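Local coordinates for protein transcriptional repressor (Vibrio fischeri, PDB 3KV1) that is probably a DNA-binding transcriptional repressor of the SorC family, thought to respond to a sugar effector through its putative sugar-binding domain, at residues A[26-31]-A[39-44]; A[157-162]-A[174-179]; A[192-197]-A[205-210]. All coordinates share one frame; numbering follows the deposited sequence. Where two conformers were deposited one is given.

Interaction 1: residues A[26-31]-A[39-44]; sequences LISLDQ and KQVAAL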
loop_
_atom_site.group_PDB
_atom_site.type_symbol
_atom_site.label_atom_id
_atom_site.label_comp_id
_atom_site.label_asym_id
_atom_site.label_seq_id
_atom_site.Cartn_x
_atom_site.Cartn_y
_atom_site.Cartn_z
ATOM N N LEU A 26 8.768 -9.494 28.211
ATOM C CA LEU A 26 8.072 -8.300 28.696
ATOM C C LEU A 26 6.706 -8.796 29.228
ATOM O O LEU A 26 5.834 -9.172 28.441
ATOM C CB LEU A 26 7.860 -7.335 27.525
ATOM C CG LEU A 26 9.174 -6.987 26.772
ATOM C CD1 LEU A 26 8.872 -6.044 25.610
ATOM C CD2 LEU A 26 10.115 -6.309 27.760
ATOM N N ILE A 27 6.513 -8.767 30.547
ATOM C CA ILE A 27 5.315 -9.375 31.128
ATOM C C ILE A 27 4.404 -8.341 31.774
ATOM O O ILE A 27 4.817 -7.580 32.658
ATOM C CB ILE A 27 5.718 -10.444 32.177
ATOM C CG1 ILE A 27 6.531 -11.546 31.516
ATOM C CG2 ILE A 27 4.488 -11.019 32.895
ATOM C CD1 ILE A 27 5.824 -12.205 30.352
ATOM N N SER A 28 3.153 -8.319 31.328
ATOM C CA SER A 28 2.172 -7.370 31.845
ATOM C C SER A 28 1.252 -8.064 32.857
ATOM O O SER A 28 0.959 -9.269 32.752
ATOM C CB SER A 28 1.363 -6.753 30.680
ATOM O OG SER A 28 0.536 -7.726 30.067
ATOM N N LEU A 29 0.797 -7.307 33.849
ATOM C CA LEU A 29 -0.119 -7.861 34.839
ATOM C C LEU A 29 -1.424 -8.268 34.161
ATOM O O LEU A 29 -1.828 -7.684 33.151
ATOM C CB LEU A 29 -0.396 -6.840 35.938
ATOM C CG LEU A 29 0.863 -6.461 36.728
ATOM C CD1 LEU A 29 0.548 -5.377 37.726
ATOM C CD2 LEU A 29 1.436 -7.700 37.427
ATOM N N ASP A 30 -2.096 -9.272 34.717
ATOM C CA ASP A 30 -3.375 -9.702 34.166
ATOM C C ASP A 30 -4.433 -8.603 34.202
ATOM O O ASP A 30 -4.586 -7.895 35.214
ATOM C CB ASP A 30 -3.896 -10.947 34.918
ATOM C CG ASP A 30 -3.041 -12.189 34.671
ATOM O OD1 ASP A 30 -2.406 -12.302 33.587
ATOM O OD2 ASP A 30 -3.017 -13.071 35.563
ATOM N N GLN A 31 -5.166 -8.488 33.095
ATOM C CA GLN A 31 -6.204 -7.470 32.918
ATOM C C GLN A 31 -7.590 -8.100 32.823
ATOM O O GLN A 31 -7.711 -9.306 32.608
ATOM C CB GLN A 31 -5.928 -6.693 31.623
ATOM C CG GLN A 31 -4.571 -6.029 31.622
ATOM C CD GLN A 31 -4.472 -5.032 32.736
ATOM O OE1 GLN A 31 -5.403 -4.262 32.957
ATOM N NE2 GLN A 31 -3.362 -5.057 33.483
ATOM N N LYS A 39 -3.691 -3.896 25.288
ATOM C CA LYS A 39 -3.199 -2.544 25.493
ATOM C C LYS A 39 -1.999 -2.546 26.406
ATOM O O LYS A 39 -1.053 -1.787 26.189
ATOM C CB LYS A 39 -4.263 -1.678 26.126
ATOM C CG LYS A 39 -5.325 -1.257 25.130
ATOM C CD LYS A 39 -6.406 -0.446 25.859
ATOM C CE LYS A 39 -7.308 0.299 24.881
ATOM N NZ LYS A 39 -8.273 1.153 25.645
ATOM N N GLN A 40 -2.049 -3.365 27.462
ATOM C CA GLN A 40 -0.964 -3.316 28.439
ATOM C C GLN A 40 0.293 -3.999 27.894
ATOM O O GLN A 40 1.405 -3.568 28.192
ATOM C CB GLN A 40 -1.392 -3.921 29.785
ATOM C CG GLN A 40 -2.410 -3.091 30.492
ATOM C CD GLN A 40 -1.863 -1.728 30.813
ATOM O OE1 GLN A 40 -0.756 -1.614 31.330
ATOM N NE2 GLN A 40 -2.618 -0.686 30.476
ATOM N N VAL A 41 0.103 -5.079 27.142
ATOM C CA VAL A 41 1.214 -5.744 26.448
ATOM C C VAL A 41 1.811 -4.763 25.426
ATOM O O VAL A 41 3.026 -4.619 25.300
ATOM C CB VAL A 41 0.707 -7.012 25.723
ATOM C CG1 VAL A 41 1.750 -7.552 24.758
ATOM C CG2 VAL A 41 0.343 -8.078 26.767
ATOM N N ALA A 42 0.937 -4.078 24.713
ATOM C CA ALA A 42 1.402 -3.128 23.703
ATOM C C ALA A 42 2.186 -1.975 24.341
ATOM O O ALA A 42 3.122 -1.433 23.716
ATOM C CB ALA A 42 0.246 -2.609 22.865
ATOM N N ALA A 43 1.875 -1.631 25.597
ATOM C CA ALA A 43 2.612 -0.551 26.262
ATOM C C ALA A 43 4.074 -0.925 26.471
ATOM O O ALA A 43 4.985 -0.102 26.316
ATOM C CB ALA A 43 1.962 -0.184 27.622
ATOM N N LEU A 44 4.307 -2.181 26.812
ATOM C CA LEU A 44 5.659 -2.599 27.110
ATOM C C LEU A 44 6.418 -2.684 25.792
ATOM O O LEU A 44 7.597 -2.336 25.727
ATOM C CB LEU A 44 5.631 -3.985 27.763
ATOM C CG LEU A 44 4.909 -4.010 29.127
ATOM C CD1 LEU A 44 4.940 -5.447 29.658
ATOM C CD2 LEU A 44 5.560 -3.045 30.120
#

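Interaction 2: residues A[157-162]-A[174-179]; sequences GDMDEN and KEFVEA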
loop_
_atom_site.group_PDB
_atom_site.type_symbol
_atom_site.label_atom_id
_atom_site.label_comp_id
_atom_site.label_asym_id
_atom_site.label_seq_id
_atom_site.Cartn_x
_atom_site.Cartn_y
_atom_site.Cartn_z
ATOM N N GLY A 157 -1.129 -16.010 16.633
ATOM C CA GLY A 157 -2.570 -16.166 16.545
ATOM C C GLY A 157 -2.954 -17.614 16.740
ATOM O O GLY A 157 -2.120 -18.506 16.573
ATOM N N ASP A 158 -4.201 -17.861 17.131
ATOM C CA ASP A 158 -4.694 -19.236 17.138
ATOM C C ASP A 158 -5.505 -19.472 15.861
ATOM O O ASP A 158 -5.855 -18.518 15.157
ATOM C CB ASP A 158 -5.499 -19.545 18.405
ATOM C CG ASP A 158 -6.913 -18.985 18.363
ATOM O OD1 ASP A 158 -7.760 -19.500 19.121
ATOM O OD2 ASP A 158 -7.174 -18.035 17.592
HETATM N N MSE A 159 -5.775 -20.734 15.534
HETATM C CA MSE A 159 -6.405 -21.048 14.254
HETATM C C MSE A 159 -7.648 -20.168 14.055
HETATM O O MSE A 159 -7.910 -19.682 12.944
HETATM C CB MSE A 159 -6.739 -22.542 14.127
HETATM C CG MSE A 159 -5.547 -23.399 13.721
HETATM SE SE MSE A 159 -5.015 -23.045 11.869
HETATM C CE MSE A 159 -6.287 -24.244 10.999
ATOM N N ASP A 160 -8.367 -19.937 15.149
ATOM C CA ASP A 160 -9.619 -19.193 15.131
ATOM C C ASP A 160 -9.428 -17.716 14.769
ATOM O O ASP A 160 -10.371 -17.053 14.336
ATOM C CB ASP A 160 -10.334 -19.332 16.485
ATOM C CG ASP A 160 -10.306 -20.769 17.027
ATOM O OD1 ASP A 160 -11.373 -21.262 17.454
ATOM O OD2 ASP A 160 -9.222 -21.402 17.034
ATOM N N GLU A 161 -8.209 -17.206 14.944
ATOM C CA GLU A 161 -7.876 -15.847 14.567
ATOM C C GLU A 161 -7.657 -15.751 13.059
ATOM O O GLU A 161 -7.781 -14.675 12.472
ATOM C CB GLU A 161 -6.610 -15.401 15.286
ATOM C CG GLU A 161 -6.740 -14.075 15.973
ATOM C CD GLU A 161 -5.592 -13.817 16.914
ATOM O OE1 GLU A 161 -5.453 -14.579 17.905
ATOM O OE2 GLU A 161 -4.824 -12.864 16.647
ATOM N N ASN A 162 -7.323 -16.878 12.435
ATOM C CA ASN A 162 -7.120 -16.914 10.983
ATOM C C ASN A 162 -8.365 -17.237 10.157
ATOM O O ASN A 162 -8.342 -17.177 8.929
ATOM C CB ASN A 162 -6.012 -17.898 10.639
ATOM C CG ASN A 162 -4.670 -17.417 11.119
ATOM O OD1 ASN A 162 -4.077 -16.483 10.545
ATOM N ND2 ASN A 162 -4.188 -18.019 12.198
ATOM N N LYS A 174 -13.646 -26.886 5.191
ATOM C CA LYS A 174 -13.116 -28.247 5.222
ATOM C C LYS A 174 -11.581 -28.240 5.241
ATOM O O LYS A 174 -10.961 -28.926 6.059
ATOM C CB LYS A 174 -13.649 -29.056 4.036
ATOM C CG LYS A 174 -13.126 -30.477 3.948
ATOM C CD LYS A 174 -13.827 -31.230 2.811
ATOM C CE LYS A 174 -13.345 -32.686 2.685
ATOM N NZ LYS A 174 -11.894 -32.727 2.330
ATOM N N GLU A 175 -10.973 -27.449 4.355
ATOM C CA GLU A 175 -9.510 -27.316 4.317
ATOM C C GLU A 175 -8.946 -26.782 5.638
ATOM O O GLU A 175 -7.898 -27.224 6.117
ATOM C CB GLU A 175 -9.080 -26.402 3.147
ATOM C CG GLU A 175 -9.319 -27.027 1.775
ATOM C CD GLU A 175 -8.819 -26.157 0.619
ATOM O OE1 GLU A 175 -9.297 -25.002 0.445
ATOM O OE2 GLU A 175 -7.938 -26.636 -0.120
ATOM N N PHE A 176 -9.661 -25.831 6.224
ATOM C CA PHE A 176 -9.263 -25.225 7.498
ATOM C C PHE A 176 -9.224 -26.233 8.656
ATOM O O PHE A 176 -8.253 -26.314 9.407
ATOM C CB PHE A 176 -10.220 -24.078 7.825
ATOM C CG PHE A 176 -9.749 -23.197 8.943
ATOM C CD1 PHE A 176 -8.806 -22.206 8.704
ATOM C CD2 PHE A 176 -10.244 -23.361 10.227
ATOM C CE1 PHE A 176 -8.367 -21.386 9.729
ATOM C CE2 PHE A 176 -9.810 -22.543 11.256
ATOM C CZ PHE A 176 -8.870 -21.561 11.006
ATOM N N VAL A 177 -10.279 -27.034 8.800
ATOM C CA VAL A 177 -10.285 -28.024 9.852
ATOM C C VAL A 177 -9.185 -29.025 9.594
ATOM O O VAL A 177 -8.515 -29.464 10.525
ATOM C CB VAL A 177 -11.633 -28.799 9.904
ATOM C CG1 VAL A 177 -11.488 -30.010 10.810
ATOM C CG2 VAL A 177 -12.737 -27.874 10.361
ATOM N N GLU A 178 -8.984 -29.377 8.323
ATOM C CA GLU A 178 -7.932 -30.330 7.959
ATOM C C GLU A 178 -6.504 -29.827 8.205
ATOM O O GLU A 178 -5.636 -30.606 8.565
ATOM C CB GLU A 178 -8.109 -30.817 6.522
ATOM C CG GLU A 178 -9.246 -31.835 6.444
ATOM C CD GLU A 178 -9.755 -32.097 5.047
ATOM O OE1 GLU A 178 -9.127 -31.606 4.086
ATOM O OE2 GLU A 178 -10.803 -32.793 4.932
ATOM N N ALA A 179 -6.272 -28.528 8.056
ATOM C CA ALA A 179 -4.973 -27.949 8.427
ATOM C C ALA A 179 -4.652 -28.216 9.902
ATOM O O ALA A 179 -3.526 -28.565 10.275
ATOM C CB ALA A 179 -4.966 -26.427 8.149
#

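Interaction 3: residues A[192-197]-A[205-210]; sequences FDFFKL and LMRGRV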
loop_
_atom_site.group_PDB
_atom_site.type_symbol
_atom_site.label_atom_id
_atom_site.label_comp_id
_atom_site.label_asym_id
_atom_site.label_seq_id
_atom_site.Cartn_x
_atom_site.Cartn_y
_atom_site.Cartn_z
ATOM N N PHE A 192 1.430 -14.810 8.598
ATOM C CA PHE A 192 2.033 -15.274 7.344
ATOM C C PHE A 192 2.657 -16.655 7.364
ATOM O O PHE A 192 3.027 -17.176 6.300
ATOM C CB PHE A 192 3.036 -14.240 6.799
ATOM C CG PHE A 192 4.080 -13.787 7.811
ATOM C CD1 PHE A 192 5.126 -14.631 8.185
ATOM C CD2 PHE A 192 4.020 -12.503 8.353
ATOM C CE1 PHE A 192 6.089 -14.199 9.118
ATOM C CE2 PHE A 192 4.990 -12.045 9.255
ATOM C CZ PHE A 192 6.023 -12.907 9.637
ATOM N N ASP A 193 2.837 -17.245 8.550
ATOM C CA ASP A 193 3.317 -18.632 8.597
ATOM C C ASP A 193 2.737 -19.365 9.805
ATOM O O ASP A 193 2.239 -18.752 10.744
ATOM C CB ASP A 193 4.857 -18.749 8.557
ATOM C CG ASP A 193 5.348 -20.007 7.786
ATOM O OD1 ASP A 193 4.535 -20.927 7.556
ATOM O OD2 ASP A 193 6.545 -20.072 7.384
ATOM N N PHE A 194 2.789 -20.680 9.737
ATOM C CA PHE A 194 1.975 -21.530 10.603
ATOM C C PHE A 194 2.866 -22.622 11.181
ATOM O O PHE A 194 3.820 -23.069 10.523
ATOM C CB PHE A 194 0.855 -22.134 9.731
ATOM C CG PHE A 194 0.084 -21.082 8.979
ATOM C CD1 PHE A 194 -0.924 -20.375 9.613
ATOM C CD2 PHE A 194 0.429 -20.736 7.675
ATOM C CE1 PHE A 194 -1.608 -19.338 8.952
ATOM C CE2 PHE A 194 -0.229 -19.691 6.993
ATOM C CZ PHE A 194 -1.252 -18.997 7.626
ATOM N N PHE A 195 2.564 -23.061 12.393
ATOM C CA PHE A 195 3.416 -24.050 13.048
ATOM C C PHE A 195 2.618 -25.103 13.822
ATOM O O PHE A 195 1.437 -24.899 14.149
ATOM C CB PHE A 195 4.346 -23.326 14.008
ATOM C CG PHE A 195 3.636 -22.363 14.914
ATOM C CD1 PHE A 195 3.517 -21.009 14.565
ATOM C CD2 PHE A 195 3.060 -22.809 16.104
ATOM C CE1 PHE A 195 2.852 -20.119 15.381
ATOM C CE2 PHE A 195 2.385 -21.916 16.934
ATOM C CZ PHE A 195 2.281 -20.551 16.571
ATOM N N LYS A 196 3.290 -26.205 14.169
ATOM C CA LYS A 196 2.697 -27.264 14.969
ATOM C C LYS A 196 3.054 -27.052 16.425
ATOM O O LYS A 196 3.864 -26.173 16.774
ATOM C CB LYS A 196 3.208 -28.631 14.502
ATOM C CG LYS A 196 3.091 -28.812 13.016
ATOM C CD LYS A 196 3.339 -30.252 12.591
ATOM C CE LYS A 196 4.494 -30.872 13.362
ATOM N NZ LYS A 196 4.697 -32.326 13.032
ATOM N N LEU A 197 2.438 -27.841 17.287
ATOM C CA LEU A 197 2.682 -27.664 18.719
ATOM C C LEU A 197 4.143 -27.925 19.098
ATOM O O LEU A 197 4.655 -27.311 20.045
ATOM C CB LEU A 197 1.717 -28.514 19.548
ATOM C CG LEU A 197 1.868 -28.432 21.072
ATOM C CD1 LEU A 197 1.665 -27.034 21.617
ATOM C CD2 LEU A 197 0.881 -29.428 21.716
ATOM N N LEU A 205 -1.536 -26.668 3.476
ATOM C CA LEU A 205 -2.120 -25.941 2.333
ATOM C C LEU A 205 -2.314 -24.466 2.634
ATOM O O LEU A 205 -2.365 -23.650 1.704
ATOM C CB LEU A 205 -3.493 -26.539 1.968
ATOM C CG LEU A 205 -3.582 -27.939 1.378
ATOM C CD1 LEU A 205 -5.037 -28.242 1.002
ATOM C CD2 LEU A 205 -2.674 -28.089 0.165
HETATM N N MSE A 206 -2.444 -24.138 3.920
HETATM C CA MSE A 206 -2.746 -22.769 4.348
HETATM C C MSE A 206 -1.777 -21.749 3.792
HETATM O O MSE A 206 -2.184 -20.709 3.298
HETATM C CB MSE A 206 -2.729 -22.654 5.875
HETATM C CG MSE A 206 -3.570 -23.681 6.574
HETATM SE SE MSE A 206 -4.034 -23.090 8.393
HETATM C CE MSE A 206 -4.965 -21.416 7.868
ATOM N N ARG A 207 -0.490 -22.038 3.919
ATOM C CA ARG A 207 0.528 -21.072 3.558
ATOM C C ARG A 207 0.568 -20.875 2.039
ATOM O O ARG A 207 1.010 -19.819 1.554
ATOM C CB ARG A 207 1.890 -21.489 4.133
ATOM C CG ARG A 207 2.966 -20.421 4.039
ATOM C CD ARG A 207 4.344 -21.061 4.150
ATOM N NE ARG A 207 5.180 -20.714 3.005
ATOM C CZ ARG A 207 6.356 -21.266 2.740
ATOM N NH1 ARG A 207 6.848 -22.205 3.536
ATOM N NH2 ARG A 207 7.037 -20.881 1.672
ATOM N N GLY A 208 0.079 -21.862 1.283
ATOM C CA GLY A 208 -0.059 -21.651 -0.155
ATOM C C GLY A 208 -1.070 -20.558 -0.506
ATOM O O GLY A 208 -1.219 -20.186 -1.667
ATOM N N ARG A 209 -1.808 -20.075 0.494
ATOM C CA ARG A 209 -2.813 -19.047 0.257
ATOM C C ARG A 209 -2.398 -17.679 0.802
ATOM O O ARG A 209 -3.217 -16.786 0.828
ATOM C CB ARG A 209 -4.156 -19.420 0.939
ATOM C CG ARG A 209 -4.691 -20.793 0.576
ATOM C CD ARG A 209 -4.944 -20.992 -0.927
ATOM N NE ARG A 209 -4.977 -22.431 -1.169
ATOM C CZ ARG A 209 -6.070 -23.188 -1.157
ATOM N NH1 ARG A 209 -7.280 -22.659 -0.976
ATOM N NH2 ARG A 209 -5.943 -24.489 -1.329
ATOM N N VAL A 210 -1.150 -17.533 1.258
ATOM C CA VAL A 210 -0.708 -16.294 1.911
ATOM C C VAL A 210 0.514 -15.715 1.210
ATOM O O VAL A 210 1.418 -16.451 0.830
ATOM C CB VAL A 210 -0.316 -16.507 3.401
ATOM C CG1 VAL A 210 -0.045 -15.160 4.084
ATOM C CG2 VAL A 210 -1.404 -17.248 4.134
#

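Interaction 1: residues A[26-31]-A[39-44]
Apolar contacts carry most of this interface, and Leu44 of helix 34-52 makes the bulk of them. With its CG anti to the carbonyl carbon and chi2 extended at 179°, CD1 lies against the backbone of strand 24-28, 3.6 Å from Ile27 C. The CB atoms of Leu26 and Leu44 meet at 4.0 Å, while Leu26 CD1 reaches along to the last carbonyl of the helical segment, near Leu44 O. Ile27 points its side chain the other way, into strand 248-252 and helix 253-264. Strand residues 26-28 and helix residues 39-44 run roughly antiparallel, at 148°, their axes 7.8 Å apart at closest approach. Helix 34-52 follows strand 24-28, which pairs in parallel with 248-252, and packs along it against one face of the sheet, consistent with the Rossmann-like alpha/beta fold of the family.

Among the polar side chains, Ser28 OG, between the backbone N and the carbonyl carbon (chi1 68°), sits 3.3 Å from Val41 CG2, and its bonds to Gln37 and Thr251 are both weak. At the solvent side two glutamines cross at about a right angle, Gln31 CD resting 3.6 Å from Gln40 CG. A bend at chi2 folds Gln31 back so that NE2 donates to Leu29 O at 3.1 Å, approaching from above the carbonyl plane.

Interaction 2: residues A[157-162]-A[174-179]
Met159, a selenomethionine, and Phe176 reach toward each other tip to tip, and nearly everything in this contact follows from that meeting. Phe176 sets its CG anti to the backbone N (chi1 -168°), so the ring extends from helix 173-181 to the short helical turn after strand 151-158. Met159 answers with a chain bent at both chi2 and chi3, which folds its tip back over the ring. The methyl CE ends up above the middle of one face, 3.7 Å from the centroid of the Phe176 ring and only 10° off the ring normal, a clear CH-pi contact. The selenium stands farther out and oblique, with Met159 SE 4.7 Å from the centroid of the Phe176 ring.

The same methyl group touches the next turn of the helix, Met159 CE lying 3.8 Å from Ala179 CB, so it is lodged between the ring and the helix surface. Asn162, one turn on from Met159, adds a looser contact: its CB is 4.3 Å from Phe176 CE1, while its ND2 donates to Asp188 on strand 185-189. Asp158 sits at the N-cap of the turn, where OD2 accepts a weak capping bond from Glu161 N at 3.0 Å. Taken together, this is a Met-aromatic contact joining the helical turn at the C-terminal end of a central strand to the helix ahead of the antiparallel strand 185-189.

Interaction 3: residues A[192-197]-A[205-210]
Phe192 opens the contact just before strand 193-196, its CA lying 3.9 Å from Val210 CG1 while its ring turns away toward Ala87. With Asp193 it faces Ile189 of the neighbouring strand, forming a classic beta bulge. Asp193 comes next: OD1 accepts from Phe194 N at 2.8 Å and lies 3.4 Å from Arg207 CD. The two charged groups do not form a salt bridge. Asp193 OD2 is 4.4 Å from Arg207 NH1 and well out of the guanidinium plane, so any attraction is probably a general one between charges, and OD2 instead accepts from Met215 N.

Phe194 does most of the packing. Its CG is anti to the carbonyl carbon (chi1 -53°), which sends the ring into the 3-10 turn around 207-209. Met206, also a selenomethionine, crosses it at about a right angle, placing CB over one face toward the rim, 4.2 Å from the centroid of the Phe194 ring; SE stands oblique to that ring in a Met-aromatic contact. Arg207 CB lies 3.9 Å from Phe194 CD2, and in the ring plane Val210 CG2 meets Phe194 CZ at 3.9 Å, tip to tip. Phe194 also packs on Ile185 and Asp188 of the antiparallel strand 185-189, whereas Met206 and Val210 rest on Met165 of helix 164-167 and Met206 reaches helix 173-181 as well.

In the fold
Interactions 2 and 3 form one continuous patch, their centres about 9 Å apart. Two selenomethionines join them, Met159 SE lying 3.6 Å from Met206 SE, and Ala179 CB packs on Met206 CG at 3.5 Å. Beside these, Glu175 OE2 and Arg209 NH2 close a salt bridge of 3.2 Å. Interaction 1 stands apart, its centre about 27 Å from either of the others, and lies across the chain's centre from interaction 3; all three reach the same mixed sheet. Glycerol, probably from the crystallisation liquor, binds beside Leu26 and Leu44 in interaction 1 and near Asn162 in interaction 2, which by itself does not identify a sugar site.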